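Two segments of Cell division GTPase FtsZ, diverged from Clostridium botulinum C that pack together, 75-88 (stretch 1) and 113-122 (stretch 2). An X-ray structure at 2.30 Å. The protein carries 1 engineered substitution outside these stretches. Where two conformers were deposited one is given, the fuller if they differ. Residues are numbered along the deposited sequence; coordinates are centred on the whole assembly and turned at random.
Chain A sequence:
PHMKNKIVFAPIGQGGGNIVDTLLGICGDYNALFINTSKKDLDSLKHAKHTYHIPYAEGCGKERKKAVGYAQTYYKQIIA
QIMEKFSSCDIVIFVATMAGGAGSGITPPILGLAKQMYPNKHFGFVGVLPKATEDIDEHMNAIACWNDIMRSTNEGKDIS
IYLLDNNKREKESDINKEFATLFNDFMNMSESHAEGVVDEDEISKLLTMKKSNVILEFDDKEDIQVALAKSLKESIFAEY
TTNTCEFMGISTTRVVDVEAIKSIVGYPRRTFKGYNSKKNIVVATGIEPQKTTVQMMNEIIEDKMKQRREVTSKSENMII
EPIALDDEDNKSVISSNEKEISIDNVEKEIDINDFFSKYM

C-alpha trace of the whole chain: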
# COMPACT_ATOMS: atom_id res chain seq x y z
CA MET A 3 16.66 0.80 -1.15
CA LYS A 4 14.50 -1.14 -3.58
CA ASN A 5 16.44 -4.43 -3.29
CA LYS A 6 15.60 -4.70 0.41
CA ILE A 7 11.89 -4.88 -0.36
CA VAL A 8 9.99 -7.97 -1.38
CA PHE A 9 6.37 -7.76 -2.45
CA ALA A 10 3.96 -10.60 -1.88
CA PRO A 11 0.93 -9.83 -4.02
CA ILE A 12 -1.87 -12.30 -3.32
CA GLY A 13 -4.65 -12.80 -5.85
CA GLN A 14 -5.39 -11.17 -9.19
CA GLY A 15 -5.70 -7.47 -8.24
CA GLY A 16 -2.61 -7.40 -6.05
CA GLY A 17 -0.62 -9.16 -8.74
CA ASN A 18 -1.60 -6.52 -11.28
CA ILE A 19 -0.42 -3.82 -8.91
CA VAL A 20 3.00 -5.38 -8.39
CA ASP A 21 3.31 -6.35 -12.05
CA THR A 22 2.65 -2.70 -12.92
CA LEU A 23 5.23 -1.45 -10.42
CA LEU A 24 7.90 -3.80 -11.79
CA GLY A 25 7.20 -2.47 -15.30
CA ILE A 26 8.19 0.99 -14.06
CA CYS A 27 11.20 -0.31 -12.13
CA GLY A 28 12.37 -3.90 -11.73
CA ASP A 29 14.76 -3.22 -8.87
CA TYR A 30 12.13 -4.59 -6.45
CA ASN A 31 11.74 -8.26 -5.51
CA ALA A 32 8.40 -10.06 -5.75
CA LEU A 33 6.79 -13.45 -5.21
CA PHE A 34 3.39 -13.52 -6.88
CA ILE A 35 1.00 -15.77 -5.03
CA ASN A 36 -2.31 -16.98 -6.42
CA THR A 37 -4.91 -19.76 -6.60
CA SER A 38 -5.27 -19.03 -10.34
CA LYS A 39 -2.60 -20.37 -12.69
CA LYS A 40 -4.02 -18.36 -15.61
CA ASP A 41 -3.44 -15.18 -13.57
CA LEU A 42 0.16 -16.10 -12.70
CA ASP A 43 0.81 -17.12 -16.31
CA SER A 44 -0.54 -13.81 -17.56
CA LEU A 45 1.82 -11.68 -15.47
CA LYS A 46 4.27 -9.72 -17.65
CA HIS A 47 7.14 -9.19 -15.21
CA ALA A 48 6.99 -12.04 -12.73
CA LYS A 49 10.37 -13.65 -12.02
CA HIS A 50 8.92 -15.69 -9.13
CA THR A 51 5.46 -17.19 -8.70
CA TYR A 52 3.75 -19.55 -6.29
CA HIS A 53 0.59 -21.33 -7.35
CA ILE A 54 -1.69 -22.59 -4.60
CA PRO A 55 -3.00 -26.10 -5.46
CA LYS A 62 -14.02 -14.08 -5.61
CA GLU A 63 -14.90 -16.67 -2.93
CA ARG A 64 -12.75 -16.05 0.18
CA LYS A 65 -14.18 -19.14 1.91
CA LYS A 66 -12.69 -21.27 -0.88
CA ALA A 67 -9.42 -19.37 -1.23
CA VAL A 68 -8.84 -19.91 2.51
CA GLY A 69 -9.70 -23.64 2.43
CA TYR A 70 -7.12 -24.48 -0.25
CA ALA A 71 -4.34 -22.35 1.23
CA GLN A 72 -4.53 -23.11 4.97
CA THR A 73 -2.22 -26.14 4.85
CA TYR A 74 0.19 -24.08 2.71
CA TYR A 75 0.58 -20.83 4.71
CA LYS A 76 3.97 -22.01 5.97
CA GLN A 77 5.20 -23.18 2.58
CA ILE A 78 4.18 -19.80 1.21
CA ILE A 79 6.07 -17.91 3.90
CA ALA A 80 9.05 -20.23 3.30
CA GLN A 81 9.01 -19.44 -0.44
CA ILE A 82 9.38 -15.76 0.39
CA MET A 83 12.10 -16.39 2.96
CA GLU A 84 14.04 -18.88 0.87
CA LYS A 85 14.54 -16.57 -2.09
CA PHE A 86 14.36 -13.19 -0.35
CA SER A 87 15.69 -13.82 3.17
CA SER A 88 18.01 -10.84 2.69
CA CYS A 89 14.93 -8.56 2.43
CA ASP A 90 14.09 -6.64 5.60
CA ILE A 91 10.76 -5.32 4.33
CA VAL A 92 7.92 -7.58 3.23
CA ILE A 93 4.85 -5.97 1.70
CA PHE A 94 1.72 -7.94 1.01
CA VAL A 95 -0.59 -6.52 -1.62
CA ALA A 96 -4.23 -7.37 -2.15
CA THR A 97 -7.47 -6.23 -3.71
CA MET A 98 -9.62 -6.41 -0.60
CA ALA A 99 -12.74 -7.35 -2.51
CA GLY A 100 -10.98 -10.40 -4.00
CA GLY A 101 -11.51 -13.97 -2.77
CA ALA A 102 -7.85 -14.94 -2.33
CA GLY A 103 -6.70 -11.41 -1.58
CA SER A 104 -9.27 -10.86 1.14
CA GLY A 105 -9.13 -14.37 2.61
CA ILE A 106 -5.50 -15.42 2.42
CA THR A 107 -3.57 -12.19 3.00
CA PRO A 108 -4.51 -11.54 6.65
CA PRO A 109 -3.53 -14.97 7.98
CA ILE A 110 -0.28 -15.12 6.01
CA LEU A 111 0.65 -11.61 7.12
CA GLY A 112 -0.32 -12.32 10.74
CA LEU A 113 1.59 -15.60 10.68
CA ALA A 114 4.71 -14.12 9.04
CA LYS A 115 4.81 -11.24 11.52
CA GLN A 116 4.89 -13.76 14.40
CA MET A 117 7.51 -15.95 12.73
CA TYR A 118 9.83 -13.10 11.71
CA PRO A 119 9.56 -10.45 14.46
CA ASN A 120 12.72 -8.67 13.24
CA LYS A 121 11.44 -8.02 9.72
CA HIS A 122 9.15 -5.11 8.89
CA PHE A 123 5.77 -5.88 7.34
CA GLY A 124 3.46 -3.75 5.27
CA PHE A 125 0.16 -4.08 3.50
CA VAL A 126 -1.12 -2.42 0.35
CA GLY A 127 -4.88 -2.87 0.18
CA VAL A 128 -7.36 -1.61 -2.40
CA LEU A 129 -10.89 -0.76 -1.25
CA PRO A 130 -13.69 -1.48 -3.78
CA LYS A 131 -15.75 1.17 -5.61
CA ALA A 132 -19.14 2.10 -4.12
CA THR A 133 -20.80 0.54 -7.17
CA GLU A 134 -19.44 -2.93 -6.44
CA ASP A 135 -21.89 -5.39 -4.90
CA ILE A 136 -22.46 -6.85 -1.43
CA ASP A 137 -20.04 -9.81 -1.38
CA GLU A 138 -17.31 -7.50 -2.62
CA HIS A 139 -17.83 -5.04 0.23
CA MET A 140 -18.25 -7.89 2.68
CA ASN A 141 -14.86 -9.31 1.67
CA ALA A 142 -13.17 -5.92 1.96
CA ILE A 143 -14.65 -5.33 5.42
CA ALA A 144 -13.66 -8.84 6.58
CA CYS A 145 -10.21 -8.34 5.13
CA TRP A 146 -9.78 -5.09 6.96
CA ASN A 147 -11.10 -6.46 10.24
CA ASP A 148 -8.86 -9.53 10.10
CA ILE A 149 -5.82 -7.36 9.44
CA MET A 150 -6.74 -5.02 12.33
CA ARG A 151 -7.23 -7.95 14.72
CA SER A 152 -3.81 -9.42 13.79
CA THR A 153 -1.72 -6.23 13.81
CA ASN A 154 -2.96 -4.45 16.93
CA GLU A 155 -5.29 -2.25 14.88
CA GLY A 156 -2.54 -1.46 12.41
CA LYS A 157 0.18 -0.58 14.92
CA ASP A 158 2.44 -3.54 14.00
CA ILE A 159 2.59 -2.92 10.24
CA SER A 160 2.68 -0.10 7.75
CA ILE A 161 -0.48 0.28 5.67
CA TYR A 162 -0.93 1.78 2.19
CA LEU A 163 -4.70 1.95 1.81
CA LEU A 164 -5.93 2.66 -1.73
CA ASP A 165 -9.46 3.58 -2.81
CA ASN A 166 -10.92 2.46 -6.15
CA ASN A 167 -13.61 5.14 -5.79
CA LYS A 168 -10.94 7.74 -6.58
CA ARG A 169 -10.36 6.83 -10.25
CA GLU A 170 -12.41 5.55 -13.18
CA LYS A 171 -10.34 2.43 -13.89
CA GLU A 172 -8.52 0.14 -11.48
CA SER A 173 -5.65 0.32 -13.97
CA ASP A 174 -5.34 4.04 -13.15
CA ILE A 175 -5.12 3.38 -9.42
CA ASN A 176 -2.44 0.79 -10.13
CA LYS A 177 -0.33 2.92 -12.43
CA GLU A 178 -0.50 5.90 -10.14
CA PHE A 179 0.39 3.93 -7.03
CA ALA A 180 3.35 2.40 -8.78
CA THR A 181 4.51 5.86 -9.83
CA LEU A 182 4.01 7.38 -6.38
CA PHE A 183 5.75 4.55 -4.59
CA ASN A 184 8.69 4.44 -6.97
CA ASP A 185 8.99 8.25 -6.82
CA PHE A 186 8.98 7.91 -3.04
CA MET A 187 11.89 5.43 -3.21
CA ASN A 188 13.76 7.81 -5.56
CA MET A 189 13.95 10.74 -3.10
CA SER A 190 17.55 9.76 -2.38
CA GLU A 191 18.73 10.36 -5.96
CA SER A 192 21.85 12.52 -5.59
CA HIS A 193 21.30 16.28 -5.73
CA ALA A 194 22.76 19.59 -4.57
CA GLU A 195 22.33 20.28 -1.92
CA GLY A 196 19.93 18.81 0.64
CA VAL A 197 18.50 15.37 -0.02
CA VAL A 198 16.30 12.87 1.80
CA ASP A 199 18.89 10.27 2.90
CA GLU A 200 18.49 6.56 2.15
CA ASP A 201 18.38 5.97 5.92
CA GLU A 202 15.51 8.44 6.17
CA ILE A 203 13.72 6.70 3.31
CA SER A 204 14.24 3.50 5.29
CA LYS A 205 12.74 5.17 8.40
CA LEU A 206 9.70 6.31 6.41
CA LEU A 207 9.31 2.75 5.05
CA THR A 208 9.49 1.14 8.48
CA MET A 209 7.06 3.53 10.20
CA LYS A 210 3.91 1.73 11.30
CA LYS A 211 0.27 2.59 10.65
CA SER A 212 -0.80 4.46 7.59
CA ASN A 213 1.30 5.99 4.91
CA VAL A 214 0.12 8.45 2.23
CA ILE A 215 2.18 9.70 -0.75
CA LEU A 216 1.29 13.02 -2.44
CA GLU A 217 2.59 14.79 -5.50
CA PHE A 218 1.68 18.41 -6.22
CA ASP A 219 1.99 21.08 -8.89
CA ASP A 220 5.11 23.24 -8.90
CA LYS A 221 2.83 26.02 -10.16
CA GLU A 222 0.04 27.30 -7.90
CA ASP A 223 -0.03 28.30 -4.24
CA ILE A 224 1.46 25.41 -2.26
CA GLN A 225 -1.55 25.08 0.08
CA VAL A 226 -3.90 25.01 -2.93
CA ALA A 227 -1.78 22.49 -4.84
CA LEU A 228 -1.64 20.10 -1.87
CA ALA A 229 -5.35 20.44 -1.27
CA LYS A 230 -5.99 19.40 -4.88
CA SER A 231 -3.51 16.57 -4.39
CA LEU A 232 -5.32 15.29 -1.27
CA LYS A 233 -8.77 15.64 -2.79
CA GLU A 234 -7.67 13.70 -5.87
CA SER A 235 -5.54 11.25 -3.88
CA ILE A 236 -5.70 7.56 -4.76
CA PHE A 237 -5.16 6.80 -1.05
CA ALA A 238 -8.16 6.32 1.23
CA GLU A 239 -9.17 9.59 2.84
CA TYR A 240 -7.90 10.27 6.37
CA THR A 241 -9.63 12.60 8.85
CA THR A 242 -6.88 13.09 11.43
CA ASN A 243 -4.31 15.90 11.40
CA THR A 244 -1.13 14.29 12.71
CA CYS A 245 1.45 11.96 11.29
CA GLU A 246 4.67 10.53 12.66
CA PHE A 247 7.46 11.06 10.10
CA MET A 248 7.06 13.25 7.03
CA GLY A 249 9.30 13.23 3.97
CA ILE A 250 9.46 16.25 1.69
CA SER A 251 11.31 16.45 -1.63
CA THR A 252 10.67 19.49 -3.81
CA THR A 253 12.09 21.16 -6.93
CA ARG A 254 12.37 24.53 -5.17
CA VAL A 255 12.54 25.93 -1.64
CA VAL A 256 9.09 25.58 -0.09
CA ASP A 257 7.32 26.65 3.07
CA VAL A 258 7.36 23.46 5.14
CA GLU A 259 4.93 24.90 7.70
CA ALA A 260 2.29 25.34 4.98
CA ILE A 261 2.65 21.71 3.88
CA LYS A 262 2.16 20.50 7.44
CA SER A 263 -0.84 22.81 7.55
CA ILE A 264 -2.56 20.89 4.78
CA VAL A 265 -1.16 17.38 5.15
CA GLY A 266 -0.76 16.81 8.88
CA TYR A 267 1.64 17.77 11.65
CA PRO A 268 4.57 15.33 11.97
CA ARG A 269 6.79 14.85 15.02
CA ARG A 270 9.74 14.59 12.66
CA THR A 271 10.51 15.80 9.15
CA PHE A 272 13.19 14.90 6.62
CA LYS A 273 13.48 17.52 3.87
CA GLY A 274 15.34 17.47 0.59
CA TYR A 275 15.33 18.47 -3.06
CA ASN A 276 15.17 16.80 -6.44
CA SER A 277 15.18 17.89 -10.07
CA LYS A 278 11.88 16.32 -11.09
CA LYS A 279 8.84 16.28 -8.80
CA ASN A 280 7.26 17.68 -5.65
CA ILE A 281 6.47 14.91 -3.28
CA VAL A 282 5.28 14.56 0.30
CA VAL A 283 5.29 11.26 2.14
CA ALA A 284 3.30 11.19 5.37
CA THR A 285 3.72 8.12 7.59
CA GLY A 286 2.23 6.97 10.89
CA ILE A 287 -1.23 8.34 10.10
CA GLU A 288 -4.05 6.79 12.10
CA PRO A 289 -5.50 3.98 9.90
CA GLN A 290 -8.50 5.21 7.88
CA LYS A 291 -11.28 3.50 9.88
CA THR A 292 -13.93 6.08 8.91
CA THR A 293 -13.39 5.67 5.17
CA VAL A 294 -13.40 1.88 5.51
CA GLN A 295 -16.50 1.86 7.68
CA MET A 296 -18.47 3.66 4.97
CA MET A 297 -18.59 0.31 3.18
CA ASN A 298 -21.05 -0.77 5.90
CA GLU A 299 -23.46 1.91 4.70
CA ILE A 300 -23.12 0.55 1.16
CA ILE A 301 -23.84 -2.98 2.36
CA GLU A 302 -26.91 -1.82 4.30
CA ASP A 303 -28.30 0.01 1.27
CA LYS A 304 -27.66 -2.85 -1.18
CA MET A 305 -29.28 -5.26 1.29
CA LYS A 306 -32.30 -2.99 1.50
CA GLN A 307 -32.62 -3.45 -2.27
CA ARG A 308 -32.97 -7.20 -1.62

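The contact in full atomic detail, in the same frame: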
# COMPACT_ATOMS: atom_id res chain seq x y z
N TYR A 75 0.13 -22.15 4.23
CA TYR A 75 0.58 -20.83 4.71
C TYR A 75 2.08 -20.83 5.00
O TYR A 75 2.77 -19.86 4.69
CB TYR A 75 -0.18 -20.39 5.96
CG TYR A 75 -1.63 -20.02 5.71
CD1 TYR A 75 -2.08 -19.74 4.43
CD2 TYR A 75 -2.54 -19.95 6.76
CE1 TYR A 75 -3.41 -19.40 4.19
CE2 TYR A 75 -3.86 -19.62 6.54
CZ TYR A 75 -4.29 -19.34 5.25
OH TYR A 75 -5.60 -19.00 5.04
N LYS A 76 2.57 -21.92 5.57
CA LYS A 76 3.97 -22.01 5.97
C LYS A 76 4.90 -22.28 4.80
O LYS A 76 6.04 -21.81 4.79
CB LYS A 76 4.15 -23.07 7.06
CG LYS A 76 3.43 -22.73 8.37
CD LYS A 76 3.83 -23.67 9.50
CE LYS A 76 5.23 -23.37 10.01
NZ LYS A 76 5.64 -24.32 11.08
N GLN A 77 4.44 -23.04 3.81
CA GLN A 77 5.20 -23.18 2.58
C GLN A 77 5.30 -21.82 1.90
O GLN A 77 6.37 -21.42 1.43
CB GLN A 77 4.56 -24.19 1.63
CG GLN A 77 4.69 -25.64 2.06
CD GLN A 77 4.77 -26.58 0.87
OE1 GLN A 77 4.94 -26.15 -0.27
NE2 GLN A 77 4.66 -27.88 1.14
N ILE A 78 4.19 -21.10 1.85
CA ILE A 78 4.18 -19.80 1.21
C ILE A 78 5.21 -18.86 1.84
O ILE A 78 6.04 -18.26 1.16
CB ILE A 78 2.79 -19.14 1.28
CG1 ILE A 78 1.76 -19.99 0.52
CG2 ILE A 78 2.85 -17.70 0.75
CD1 ILE A 78 0.41 -19.31 0.35
N ILE A 79 5.14 -18.75 3.16
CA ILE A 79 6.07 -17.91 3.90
C ILE A 79 7.50 -18.35 3.64
O ILE A 79 8.39 -17.52 3.46
CB ILE A 79 5.73 -17.90 5.41
CG1 ILE A 79 4.46 -17.06 5.65
CG2 ILE A 79 6.88 -17.35 6.22
CD1 ILE A 79 3.80 -17.32 6.98
N ALA A 80 7.72 -19.67 3.59
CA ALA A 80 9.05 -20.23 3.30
C ALA A 80 9.55 -19.89 1.89
O ALA A 80 10.74 -19.66 1.69
CB ALA A 80 9.06 -21.75 3.52
N GLN A 81 8.65 -19.87 0.91
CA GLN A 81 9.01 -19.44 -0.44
C GLN A 81 9.62 -18.05 -0.38
O GLN A 81 10.70 -17.81 -0.90
CB GLN A 81 7.79 -19.42 -1.36
CG GLN A 81 7.13 -20.77 -1.57
CD GLN A 81 8.03 -21.74 -2.30
OE1 GLN A 81 8.89 -21.32 -3.08
NE2 GLN A 81 7.85 -23.03 -2.05
N ILE A 82 8.91 -17.13 0.27
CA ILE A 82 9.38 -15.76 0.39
C ILE A 82 10.74 -15.70 1.06
O ILE A 82 11.64 -14.99 0.61
CB ILE A 82 8.39 -14.90 1.20
CG1 ILE A 82 6.99 -15.00 0.58
CG2 ILE A 82 8.87 -13.45 1.25
CD1 ILE A 82 5.92 -14.28 1.37
N MET A 83 10.89 -16.45 2.14
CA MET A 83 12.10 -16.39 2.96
C MET A 83 13.26 -17.15 2.35
O MET A 83 14.42 -16.83 2.61
CB MET A 83 11.81 -16.89 4.37
CG MET A 83 10.78 -16.04 5.09
SD MET A 83 11.23 -14.31 5.01
CE MET A 83 9.75 -13.50 5.63
N GLU A 84 12.97 -18.15 1.53
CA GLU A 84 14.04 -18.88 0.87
C GLU A 84 14.77 -17.93 -0.08
O GLU A 84 15.98 -17.70 0.04
CB GLU A 84 13.49 -20.06 0.08
CG GLU A 84 14.53 -20.73 -0.82
CD GLU A 84 13.92 -21.76 -1.75
OE1 GLU A 84 13.40 -21.37 -2.81
OE2 GLU A 84 13.97 -22.97 -1.42
N LYS A 85 14.00 -17.37 -1.00
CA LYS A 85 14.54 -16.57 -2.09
C LYS A 85 14.96 -15.17 -1.64
O LYS A 85 15.97 -14.64 -2.11
CB LYS A 85 13.51 -16.47 -3.22
CG LYS A 85 12.95 -17.83 -3.63
CD LYS A 85 11.91 -17.69 -4.73
CE LYS A 85 11.54 -19.05 -5.29
NZ LYS A 85 10.63 -18.93 -6.46
N PHE A 86 14.20 -14.60 -0.72
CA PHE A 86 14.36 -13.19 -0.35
C PHE A 86 14.58 -13.00 1.15
O PHE A 86 14.03 -12.08 1.74
CB PHE A 86 13.13 -12.38 -0.79
CG PHE A 86 12.76 -12.60 -2.24
CD1 PHE A 86 13.60 -12.16 -3.25
CD2 PHE A 86 11.60 -13.26 -2.58
CE1 PHE A 86 13.29 -12.37 -4.58
CE2 PHE A 86 11.27 -13.47 -3.92
CZ PHE A 86 12.11 -13.02 -4.91
N SER A 87 15.40 -13.88 1.74
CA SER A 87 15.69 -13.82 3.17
C SER A 87 16.53 -12.59 3.51
O SER A 87 16.56 -12.15 4.66
CB SER A 87 16.41 -15.09 3.62
OG SER A 87 17.79 -15.05 3.28
N SER A 88 17.23 -12.06 2.51
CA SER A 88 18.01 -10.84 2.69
C SER A 88 17.14 -9.56 2.72
O SER A 88 17.64 -8.46 2.97
CB SER A 88 19.07 -10.73 1.60
OG SER A 88 18.49 -10.88 0.32
N LEU A 113 0.71 -14.49 10.38
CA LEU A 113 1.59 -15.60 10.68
C LEU A 113 3.06 -15.26 10.44
O LEU A 113 3.93 -15.64 11.23
CB LEU A 113 1.18 -16.83 9.87
CG LEU A 113 2.06 -18.07 10.04
CD1 LEU A 113 2.16 -18.44 11.50
CD2 LEU A 113 1.48 -19.22 9.24
N ALA A 114 3.34 -14.53 9.35
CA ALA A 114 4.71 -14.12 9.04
C ALA A 114 5.25 -13.15 10.08
O ALA A 114 6.40 -13.25 10.49
CB ALA A 114 4.79 -13.49 7.64
N LYS A 115 4.42 -12.19 10.49
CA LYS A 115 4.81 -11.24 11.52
C LYS A 115 5.26 -11.99 12.79
O LYS A 115 6.27 -11.63 13.41
CB LYS A 115 3.66 -10.30 11.85
CG LYS A 115 4.08 -8.98 12.50
CD LYS A 115 2.86 -8.18 13.03
CE LYS A 115 2.28 -8.82 14.31
NZ LYS A 115 1.30 -7.97 15.06
N GLN A 116 4.52 -13.02 13.19
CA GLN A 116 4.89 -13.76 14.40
C GLN A 116 6.18 -14.54 14.20
O GLN A 116 7.00 -14.63 15.11
CB GLN A 116 3.77 -14.70 14.88
CG GLN A 116 2.50 -14.01 15.38
CD GLN A 116 2.77 -12.89 16.39
OE1 GLN A 116 2.19 -11.81 16.30
NE2 GLN A 116 3.66 -13.15 17.35
N MET A 117 6.36 -15.09 13.00
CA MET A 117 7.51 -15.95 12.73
C MET A 117 8.79 -15.15 12.49
O MET A 117 9.88 -15.65 12.74
CB MET A 117 7.25 -16.85 11.52
CG MET A 117 6.16 -17.89 11.72
SD MET A 117 5.81 -18.75 10.17
CE MET A 117 7.34 -19.66 9.94
N TYR A 118 8.66 -13.93 12.00
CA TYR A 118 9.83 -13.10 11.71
C TYR A 118 9.70 -11.72 12.32
O TYR A 118 9.52 -10.74 11.61
CB TYR A 118 10.07 -13.03 10.21
CG TYR A 118 10.35 -14.38 9.64
CD1 TYR A 118 11.64 -14.89 9.62
CD2 TYR A 118 9.32 -15.19 9.18
CE1 TYR A 118 11.91 -16.15 9.14
CE2 TYR A 118 9.58 -16.47 8.70
CZ TYR A 118 10.88 -16.94 8.68
OH TYR A 118 11.17 -18.20 8.19
N PRO A 119 9.82 -11.65 13.66
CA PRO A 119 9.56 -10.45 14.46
C PRO A 119 10.52 -9.32 14.12
O PRO A 119 10.18 -8.15 14.34
CB PRO A 119 9.80 -10.93 15.90
CG PRO A 119 9.99 -12.43 15.83
CD PRO A 119 10.45 -12.73 14.44
N ASN A 120 11.70 -9.66 13.60
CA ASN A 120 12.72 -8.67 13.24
C ASN A 120 12.58 -8.05 11.85
O ASN A 120 13.23 -7.04 11.54
CB ASN A 120 14.12 -9.25 13.43
CG ASN A 120 14.50 -9.38 14.90
OD1 ASN A 120 14.20 -8.50 15.70
ND2 ASN A 120 15.15 -10.49 15.25
N LYS A 121 11.74 -8.64 11.00
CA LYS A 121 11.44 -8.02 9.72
C LYS A 121 10.30 -7.01 9.86
O LYS A 121 9.49 -7.10 10.78
CB LYS A 121 11.08 -9.08 8.65
CG LYS A 121 12.22 -10.04 8.33
CD LYS A 121 11.89 -10.92 7.13
CE LYS A 121 12.93 -12.02 6.92
NZ LYS A 121 14.30 -11.49 6.61
N HIS A 122 10.26 -6.05 8.95
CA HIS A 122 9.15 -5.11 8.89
C HIS A 122 8.12 -5.55 7.86
O HIS A 122 8.48 -5.98 6.76
CB HIS A 122 9.59 -3.68 8.57
CG HIS A 122 8.45 -2.73 8.47
ND1 HIS A 122 7.82 -2.20 9.57
CD2 HIS A 122 7.76 -2.27 7.39
CE1 HIS A 122 6.81 -1.44 9.18
NE2 HIS A 122 6.76 -1.46 7.86

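The contact between the two stretches is mostly apolar, buries 458 Å² in total, and is built chiefly on Ile79 and Met83, which lie one helical turn apart on helix 75-85 and both direct their CA-to-CB bonds toward the second stretch. The axes of this helix and of helix 113-117 run at 61° to one another and come no closer than 10.9 Å, a spacing that leaves room for branched and long side chains between them.

Ile79 covers the largest area. Its backbone sits opposite Ala114, with the two CA atoms 6.5 Å apart, the closest pairing in the register. The isoleucine reaches the second helix itself: CD1 of Ile79 lies 3.7 Å from the backbone N of Ala114 and 4.0 Å from CB of Ala114. The same methyl group packs against Leu113, at 3.6 Å from CD1 of Ile79 to CG of Leu113, and against Met117, at 4.0 Å from CD1 of Ile79 to SD of Met117. With chi1 in m and chi2 in t, the side chain is extended so that CD1 enters the space among these three residues, while CG2 of Ile79 approaches CE2 of Tyr118 at 3.8 Å.

Met83 continues the contact beyond the end of helix 113-117, where Tyr118 is the first residue to leave helical geometry. Its side chain lies over one face of the Tyr118 ring. CG of Met83 is 4.1 Å from the ring centroid in a CH-pi contact, and SD of Met83 stands 4.4 Å from that centroid, only 4° off the ring normal, so the sulfur is almost directly above the ring centre. The bend of the methionine at chi2, in m, accompanies this placement. Its sulfur also meets Lys121, with SD of Met83 3.4 Å from CE of Lys121.

Lys121 closes a type I turn that begins at Tyr118, and the hydrogen bond from N of Lys121 to O of Tyr118, at 3.1 Å, spans that turn. Its aliphatic chain runs past the methionine sulfur and delivers the ammonium group to the loop after helix 75-85, where NZ of Lys121 donates a hydrogen bond to the backbone O of Ser87 at 3.1 Å. This is the only hydrogen bond between the stretches.

At the other end, Leu113 extends the apolar packing toward the start of helix 75-85, its CD2 lying 3.9 Å from CB of Tyr75 and 4.1 Å from CG of Lys76.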